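Side-chain contacts in aerolysin-like protein (Bombina maxima, PDB 6LH8), which belongs to the aerolysin-like pore-forming proteins of a toad and probably either forms membrane pores or regulates a paralog that does: residues A[99-104]-A[113-118]; A[125-130]-A[134-139]. All blocks are in the same frame, centred on the assembly; numbering follows the deposited sequence.

Interaction 1: residues A[99-104]-A[113-118]; sequences VTMPEF and VILTRN
Met101 and Val113 meet through their side chains, but their backbone hydrogen bonds go to other partners, Met101 with Lys40 and Val113 with Met25, and no polar bond spans the contact. The setting is the long, twisted antiparallel sheet of this aerolysin-like protein. In sheet order, strands 133-154 and 41-53 lie between strands 110-130 and 90-100, so the end of 90-100 and the loop after it approach residues 113-118 through side chains alone. The backbones stay well apart, with 8.0 Å from Met101 CA to Val113 CA and 9.1 Å from Val99 CA to Leu115 CA. Val113 divides its two methyls between two partners. CG2 reaches a corner of the Pro102 ring, 3.8 Å from Pro102 CG, and also touches its CD. Its other methyl, CG1, turned anti to the backbone N (chi1 -165°), lies 4.4 Å from Met101 SD, so the thioether carries on the apolar surface that the proline begins. Met101 is folded rather than extended: bends at chi2 (-73°) and chi3 (100°) bring its terminal methyl to Leu115; the two side chains cross at about a right angle. There CE rests 3.9 Å from Leu115 CD2. Val99 CG1 approaches the same Leu115 methyl at 4.2 Å. Phe37 packs on both Met101 and Val113, while Met25 of strand 4-28 touches Met101 and Ala149 of strand 133-154 touches Val99. Four of the five touching residues are buried, and Pro102 is the more open member at the loop end. The contact sets this loop against strand 110-130, next to edge strand 4-28, by apolar side chains. At the strand end, Val99 CG1 is also 3.9 Å from Met101 CE, so these two carbons and Leu115 CD2 form a compact triangle.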
ATOM      1  N   VAL A  99      -9.646  -8.382  10.578  1.00 23.86           N
ATOM      2  CA  VAL A  99     -10.844  -7.557  10.724  1.00 24.24           C
ATOM      3  C   VAL A  99     -11.877  -8.337  11.529  1.00 26.68           C
ATOM      4  O   VAL A  99     -12.290  -9.434  11.127  1.00 23.18           O
ATOM      5  CB  VAL A  99     -11.416  -7.154   9.357  1.00 25.24           C
ATOM      6  CG1 VAL A  99     -12.580  -6.192   9.539  1.00 26.65           C
ATOM      7  CG2 VAL A  99     -10.331  -6.525   8.498  1.00 24.78           C
ATOM      8  N   THR A 100     -12.313  -7.770  12.649  1.00 27.36           N
ATOM      9  CA  THR A 100     -13.335  -8.429  13.458  1.00 27.50           C
ATOM     10  C   THR A 100     -14.704  -8.343  12.789  1.00 29.54           C
ATOM     11  O   THR A 100     -15.102  -7.280  12.305  1.00 28.28           O
ATOM     12  CB  THR A 100     -13.397  -7.798  14.853  1.00 33.76           C
ATOM     13  OG1 THR A 100     -12.100  -7.834  15.456  1.00 34.71           O
ATOM     14  CG2 THR A 100     -14.393  -8.557  15.753  1.00 33.80           C
ATOM     15  N   MET A 101     -15.429  -9.462  12.769  1.00 27.50           N
ATOM     16  CA  MET A 101     -16.769  -9.531  12.205  1.00 28.90           C
ATOM     17  C   MET A 101     -17.810  -9.341  13.295  1.00 32.59           C
ATOM     18  O   MET A 101     -17.521  -9.532  14.478  1.00 35.35           O
ATOM     19  CB  MET A 101     -16.990 -10.880  11.518  1.00 28.35           C
ATOM     20  CG  MET A 101     -16.059 -11.172  10.322  1.00 33.06           C
ATOM     21  SD  MET A 101     -16.431 -10.212   8.834  1.00 27.49           S
ATOM     22  CE  MET A 101     -15.197  -8.952   8.943  1.00 23.37           C
ATOM     23  N   PRO A 102     -19.033  -8.955  12.936  1.00 36.07           N
ATOM     24  CA  PRO A 102     -20.108  -8.953  13.936  1.00 37.10           C
ATOM     25  C   PRO A 102     -20.317 -10.357  14.485  1.00 40.41           C
ATOM     26  O   PRO A 102     -20.208 -11.352  13.766  1.00 37.62           O
ATOM     27  CB  PRO A 102     -21.331  -8.450  13.157  1.00 39.61           C
ATOM     28  CG  PRO A 102     -20.975  -8.598  11.702  1.00 38.04           C
ATOM     29  CD  PRO A 102     -19.483  -8.431  11.635  1.00 36.40           C
ATOM     30  N   GLU A 103     -20.592 -10.433  15.788  1.00 46.48           N
ATOM     31  CA  GLU A 103     -20.703 -11.736  16.435  1.00 45.93           C
ATOM     32  C   GLU A 103     -22.011 -12.428  16.072  1.00 48.93           C
ATOM     33  O   GLU A 103     -22.025 -13.631  15.785  1.00 49.34           O
ATOM     34  CB  GLU A 103     -20.576 -11.572  17.949  1.00 50.27           C
ATOM     35  CG  GLU A 103     -20.128 -12.818  18.680  1.00 54.17           C
ATOM     36  CD  GLU A 103     -20.306 -12.696  20.182  1.00 58.88           C
ATOM     37  OE1 GLU A 103     -20.430 -13.742  20.854  1.00 61.88           O
ATOM     38  OE2 GLU A 103     -20.320 -11.553  20.690  1.00 60.74           O
ATOM     39  N   PHE A 104     -23.113 -11.682  16.052  1.00 50.85           N
ATOM     40  CA  PHE A 104     -24.440 -12.249  15.874  1.00 55.15           C
ATOM     41  C   PHE A 104     -25.236 -11.437  14.863  1.00 59.43           C
ATOM     42  O   PHE A 104     -24.925 -10.277  14.574  1.00 59.26           O
ATOM     43  CB  PHE A 104     -25.222 -12.277  17.195  1.00 59.03           C
ATOM     44  CG  PHE A 104     -24.697 -13.263  18.197  1.00 57.57           C
ATOM     45  CD1 PHE A 104     -25.000 -14.609  18.087  1.00 58.31           C
ATOM     46  CD2 PHE A 104     -23.916 -12.841  19.257  1.00 58.80           C
ATOM     47  CE1 PHE A 104     -24.525 -15.520  19.010  1.00 61.44           C
ATOM     48  CE2 PHE A 104     -23.440 -13.748  20.189  1.00 60.88           C
ATOM     49  CZ  PHE A 104     -23.742 -15.089  20.063  1.00 60.08           C
ATOM     50  N   VAL A 113     -22.250  -6.876   5.875  1.00 32.91           N
ATOM     51  CA  VAL A 113     -20.913  -6.356   6.146  1.00 27.75           C
ATOM     52  C   VAL A 113     -20.311  -5.915   4.819  1.00 24.95           C
ATOM     53  O   VAL A 113     -20.160  -6.732   3.906  1.00 26.48           O
ATOM     54  CB  VAL A 113     -20.006  -7.402   6.816  1.00 30.81           C
ATOM     55  CG1 VAL A 113     -18.783  -6.720   7.396  1.00 26.42           C
ATOM     56  CG2 VAL A 113     -20.752  -8.170   7.891  1.00 34.09           C
ATOM     57  N   ILE A 114     -19.951  -4.637   4.725  1.00 29.30           N
ATOM     58  CA  ILE A 114     -19.283  -4.068   3.558  1.00 26.99           C
ATOM     59  C   ILE A 114     -17.844  -3.798   3.959  1.00 21.85           C
ATOM     60  O   ILE A 114     -17.592  -3.058   4.919  1.00 23.10           O
ATOM     61  CB  ILE A 114     -19.957  -2.772   3.077  1.00 25.41           C
ATOM     62  CG1 ILE A 114     -21.447  -3.000   2.818  1.00 28.02           C
ATOM     63  CG2 ILE A 114     -19.221  -2.231   1.825  1.00 24.55           C
ATOM     64  CD1 ILE A 114     -21.736  -3.844   1.613  1.00 33.60           C
ATOM     65  N   LEU A 115     -16.902  -4.413   3.249  1.00 20.70           N
ATOM     66  CA  LEU A 115     -15.484  -4.306   3.560  1.00 21.40           C
ATOM     67  C   LEU A 115     -14.817  -3.385   2.546  1.00 18.86           C
ATOM     68  O   LEU A 115     -14.861  -3.660   1.344  1.00 20.49           O
ATOM     69  CB  LEU A 115     -14.840  -5.694   3.545  1.00 20.28           C
ATOM     70  CG  LEU A 115     -15.498  -6.570   4.612  1.00 27.06           C
ATOM     71  CD1 LEU A 115     -15.719  -7.986   4.123  1.00 29.80           C
ATOM     72  CD2 LEU A 115     -14.657  -6.567   5.865  1.00 26.37           C
ATOM     73  N   THR A 116     -14.210  -2.292   3.021  1.00 16.66           N
ATOM     74  CA  THR A 116     -13.566  -1.332   2.124  1.00 17.57           C
ATOM     75  C   THR A 116     -12.164  -0.989   2.602  1.00 19.56           C
ATOM     76  O   THR A 116     -11.834  -1.136   3.779  1.00 21.74           O
ATOM     77  CB  THR A 116     -14.347  -0.015   2.013  1.00 17.93           C
ATOM     78  OG1 THR A 116     -14.498   0.563   3.319  1.00 22.35           O
ATOM     79  CG2 THR A 116     -15.698  -0.229   1.374  1.00 20.02           C
ATOM     80  N   ARG A 117     -11.338  -0.504   1.669  1.00 19.78           N
ATOM     81  CA  ARG A 117     -10.053   0.077   2.048  1.00 19.01           C
ATOM     82  C   ARG A 117      -9.658   1.145   1.041  1.00 22.14           C
ATOM     83  O   ARG A 117     -10.087   1.126  -0.114  1.00 22.83           O
ATOM     84  CB  ARG A 117      -8.952  -0.982   2.171  1.00 21.61           C
ATOM     85  CG  ARG A 117      -8.554  -1.662   0.901  1.00 20.82           C
ATOM     86  CD  ARG A 117      -7.414  -2.664   1.155  1.00 23.47           C
ATOM     87  NE  ARG A 117      -7.289  -3.623   0.057  1.00 24.40           N
ATOM     88  CZ  ARG A 117      -6.691  -4.806   0.159  1.00 23.06           C
ATOM     89  NH1 ARG A 117      -6.160  -5.197   1.316  1.00 23.04           N
ATOM     90  NH2 ARG A 117      -6.617  -5.600  -0.900  1.00 29.66           N
ATOM     91  N   ASN A 118      -8.822   2.074   1.497  1.00 20.30           N
ATOM     92  CA  ASN A 118      -8.247   3.081   0.612  1.00 21.54           C
ATOM     93  C   ASN A 118      -7.094   2.471  -0.162  1.00 24.16           C
ATOM     94  O   ASN A 118      -6.319   1.680   0.377  1.00 22.60           O
ATOM     95  CB  ASN A 118      -7.731   4.289   1.404  1.00 24.09           C
ATOM     96  CG  ASN A 118      -8.842   5.067   2.099  1.00 34.27           C
ATOM     97  OD1 ASN A 118      -9.963   5.166   1.599  1.00 38.38           O
ATOM     98  ND2 ASN A 118      -8.521   5.640   3.258  1.00 40.20           N
TER

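Interaction 2: residues A[125-130]-A[134-139]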
ATOM      1  N   PRO A 125       9.745  13.040  -7.184  1.00 16.35           N
ATOM      2  CA  PRO A 125      11.101  13.057  -7.745  1.00 18.25           C
ATOM      3  C   PRO A 125      12.135  12.575  -6.740  1.00 18.57           C
ATOM      4  O   PRO A 125      12.004  12.758  -5.531  1.00 20.01           O
ATOM      5  CB  PRO A 125      11.332  14.537  -8.091  1.00 20.87           C
ATOM      6  CG  PRO A 125       9.977  15.217  -7.953  1.00 21.43           C
ATOM      7  CD  PRO A 125       9.229  14.400  -6.944  1.00 18.29           C
ATOM      8  N   VAL A 126      13.183  11.943  -7.255  1.00 16.55           N
ATOM      9  CA  VAL A 126      14.282  11.466  -6.417  1.00 17.56           C
ATOM     10  C   VAL A 126      15.572  11.987  -7.026  1.00 19.05           C
ATOM     11  O   VAL A 126      15.950  11.578  -8.131  1.00 19.75           O
ATOM     12  CB  VAL A 126      14.311   9.939  -6.290  1.00 18.31           C
ATOM     13  CG1 VAL A 126      15.386   9.538  -5.303  1.00 22.43           C
ATOM     14  CG2 VAL A 126      12.945   9.404  -5.818  1.00 17.67           C
ATOM     15  N   GLU A 127      16.245  12.892  -6.322  1.00 21.79           N
ATOM     16  CA  GLU A 127      17.516  13.398  -6.813  1.00 21.75           C
ATOM     17  C   GLU A 127      18.615  12.408  -6.439  1.00 21.48           C
ATOM     18  O   GLU A 127      18.758  12.032  -5.271  1.00 24.03           O
ATOM     19  CB  GLU A 127      17.775  14.813  -6.276  1.00 24.54           C
ATOM     20  CG  GLU A 127      16.843  15.832  -6.938  1.00 30.07           C
ATOM     21  CD  GLU A 127      17.121  17.273  -6.553  1.00 36.56           C
ATOM     22  OE1 GLU A 127      17.765  17.500  -5.510  1.00 36.30           O
ATOM     23  OE2 GLU A 127      16.683  18.178  -7.298  1.00 37.08           O
ATOM     24  N   ILE A 128      19.336  11.929  -7.455  1.00 20.07           N
ATOM     25  CA  ILE A 128      20.365  10.907  -7.322  1.00 23.82           C
ATOM     26  C   ILE A 128      21.681  11.533  -7.741  1.00 24.30           C
ATOM     27  O   ILE A 128      21.738  12.231  -8.753  1.00 22.67           O
ATOM     28  CB  ILE A 128      20.058   9.687  -8.219  1.00 22.55           C
ATOM     29  CG1 ILE A 128      18.763   8.995  -7.779  1.00 27.14           C
ATOM     30  CG2 ILE A 128      21.251   8.733  -8.292  1.00 32.35           C
ATOM     31  CD1 ILE A 128      18.697   8.734  -6.323  1.00 28.06           C
ATOM     32  N   SER A 129      22.741  11.276  -6.989  1.00 26.36           N
ATOM     33  CA  SER A 129      24.070  11.605  -7.477  1.00 25.29           C
ATOM     34  C   SER A 129      24.994  10.428  -7.206  1.00 23.73           C
ATOM     35  O   SER A 129      24.970   9.853  -6.115  1.00 25.56           O
ATOM     36  CB  SER A 129      24.606  12.882  -6.830  1.00 30.36           C
ATOM     37  OG  SER A 129      25.014  12.639  -5.506  1.00 37.39           O
ATOM     38  N   VAL A 130      25.762  10.046  -8.216  1.00 26.53           N
ATOM     39  CA  VAL A 130      26.777   9.008  -8.098  1.00 27.07           C
ATOM     40  C   VAL A 130      28.030   9.576  -8.753  1.00 27.75           C
ATOM     41  O   VAL A 130      28.068   9.773  -9.973  1.00 26.34           O
ATOM     42  CB  VAL A 130      26.346   7.672  -8.734  1.00 29.91           C
ATOM     43  CG1 VAL A 130      25.748   7.876 -10.116  1.00 31.14           C
ATOM     44  CG2 VAL A 130      27.516   6.705  -8.798  1.00 34.71           C
ATOM     45  N   LYS A 134      24.482  13.161 -12.146  1.00 23.23           N
ATOM     46  CA  LYS A 134      23.266  13.592 -11.467  1.00 24.07           C
ATOM     47  C   LYS A 134      22.061  13.153 -12.284  1.00 25.53           C
ATOM     48  O   LYS A 134      22.084  13.190 -13.522  1.00 28.01           O
ATOM     49  CB  LYS A 134      23.224  15.119 -11.257  1.00 29.35           C
ATOM     50  CG  LYS A 134      24.399  15.680 -10.475  1.00 30.09           C
ATOM     51  CD  LYS A 134      24.103  17.081  -9.962  1.00 36.42           C
ATOM     52  CE  LYS A 134      24.577  18.139 -10.939  1.00 37.63           C
ATOM     53  NZ  LYS A 134      25.504  19.105 -10.269  1.00 40.48           N
ATOM     54  N   GLU A 135      21.026  12.697 -11.590  1.00 21.52           N
ATOM     55  CA  GLU A 135      19.798  12.268 -12.241  1.00 18.77           C
ATOM     56  C   GLU A 135      18.631  12.592 -11.324  1.00 20.08           C
ATOM     57  O   GLU A 135      18.781  12.640 -10.107  1.00 21.39           O
ATOM     58  CB  GLU A 135      19.821  10.761 -12.549  1.00 20.42           C
ATOM     59  CG  GLU A 135      18.593  10.278 -13.321  1.00 18.51           C
ATOM     60  CD  GLU A 135      18.507  10.925 -14.676  1.00 22.99           C
ATOM     61  OE1 GLU A 135      17.929  12.028 -14.781  1.00 23.05           O
ATOM     62  OE2 GLU A 135      19.057  10.353 -15.645  1.00 23.87           O
ATOM     63  N   THR A 136      17.461  12.817 -11.906  1.00 19.65           N
ATOM     64  CA  THR A 136      16.239  12.890 -11.115  1.00 19.25           C
ATOM     65  C   THR A 136      15.386  11.695 -11.524  1.00 16.52           C
ATOM     66  O   THR A 136      14.820  11.674 -12.620  1.00 17.56           O
ATOM     67  CB  THR A 136      15.515  14.212 -11.327  1.00 24.98           C
ATOM     68  OG1 THR A 136      16.404  15.292 -11.005  1.00 23.10           O
ATOM     69  CG2 THR A 136      14.284  14.280 -10.436  1.00 22.46           C
ATOM     70  N   ALA A 137      15.343  10.684 -10.656  1.00 16.20           N
ATOM     71  CA  ALA A 137      14.496   9.523 -10.867  1.00 16.94           C
ATOM     72  C   ALA A 137      13.087   9.829 -10.360  1.00 16.82           C
ATOM     73  O   ALA A 137      12.805  10.926  -9.866  1.00 18.22           O
ATOM     74  CB  ALA A 137      15.104   8.300 -10.177  1.00 20.13           C
ATOM     75  N   THR A 138      12.183   8.860 -10.489  1.00 16.10           N
ATOM     76  CA  THR A 138      10.820   9.003  -9.983  1.00 17.35           C
ATOM     77  C   THR A 138      10.471   7.803  -9.116  1.00 17.80           C
ATOM     78  O   THR A 138      10.593   6.654  -9.553  1.00 19.25           O
ATOM     79  CB  THR A 138       9.800   9.130 -11.120  1.00 15.53           C
ATOM     80  OG1 THR A 138      10.106  10.286 -11.903  1.00 18.45           O
ATOM     81  CG2 THR A 138       8.395   9.293 -10.540  1.00 18.43           C
ATOM     82  N   TYR A 139      10.041   8.080  -7.892  1.00 16.41           N
ATOM     83  CA  TYR A 139       9.605   7.069  -6.936  1.00 18.07           C
ATOM     84  C   TYR A 139       8.093   6.946  -7.024  1.00 17.62           C
ATOM     85  O   TYR A 139       7.397   7.953  -7.163  1.00 17.74           O
ATOM     86  CB  TYR A 139      10.031   7.460  -5.509  1.00 17.42           C
ATOM     87  CG  TYR A 139       9.267   6.736  -4.419  1.00 18.45           C
ATOM     88  CD1 TYR A 139       9.599   5.425  -4.061  1.00 18.59           C
ATOM     89  CD2 TYR A 139       8.213   7.358  -3.745  1.00 18.60           C
ATOM     90  CE1 TYR A 139       8.881   4.750  -3.056  1.00 18.46           C
ATOM     91  CE2 TYR A 139       7.499   6.694  -2.744  1.00 21.19           C
ATOM     92  CZ  TYR A 139       7.840   5.394  -2.405  1.00 21.54           C
ATOM     93  OH  TYR A 139       7.136   4.737  -1.406  1.00 21.69           O
TER
HETATM   94  O   HOH W   1      15.589  17.808  -9.794  1.00 41.35           O
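Val126 and Ala137 exchange two backbone hydrogen bonds, the shorter being the 2.7 Å bond from Ala137 N to Val126 O. They form a hydrogen-bonded pair of the antiparallel β hairpin made by strands 110-130 and 133-154. The return bond, from Val126 N to Ala137 O, is 2.8 Å long. Ile128 and Glu135 repeat the pairing nearer the turn, where Ile128 N bonds to Glu135 O at 2.8 Å. Glu135 also folds its carboxylate back over its own strand: OE1 receives Thr136 N at 3.0 Å through its anti lone pair, and OE2 bonds to Thr58 OG1. On the face bearing Pro125, Glu127 and Thr136, the last two run alongside one another in the same direction. One water joins them, donating to Glu127 OE2 at 2.8 Å and bonding to Thr136 OG1 at 2.9 Å. Thr136 places its methyl anti to the backbone N (chi1 -57° for OG1), which brings CG2 within 3.8 Å of Pro125 CB, diagonally across the strands. On the other face Val126, Ile128 and Ala137 are buried and apolar, with Glu135 beside them nearer the turn. Ile66 of strand 65-68 packs on Ile128, and Ile52 of strand 41-53 on Val126. The Tyr139 hydroxyl hydrogen-bonds His50 ND1, while Tyr139 CB lies 3.5 Å from Val126 CG2.

In the fold
Interaction 1 closes before interaction 2 opens along the chain, and strand 110-130 serves both: residues 113-118 near its start and 125-130 at its end. Their centres are 41 Å apart, on opposite sides of the chain's centre, with about 14 Å between nearest atoms, so they do not touch. Both belong to the long five-stranded antiparallel sheet. Interaction 2 pairs sheet neighbours 110-130 and 133-154 directly beside the short turn of their hairpin, whereas interaction 1 brings the end of strand 90-100 and the loop after it to a strand separated from it by two others in sheet order. One strand therefore runs between two distant parts of the elongated molecule, a shape consistent with an aerolysin-like protein.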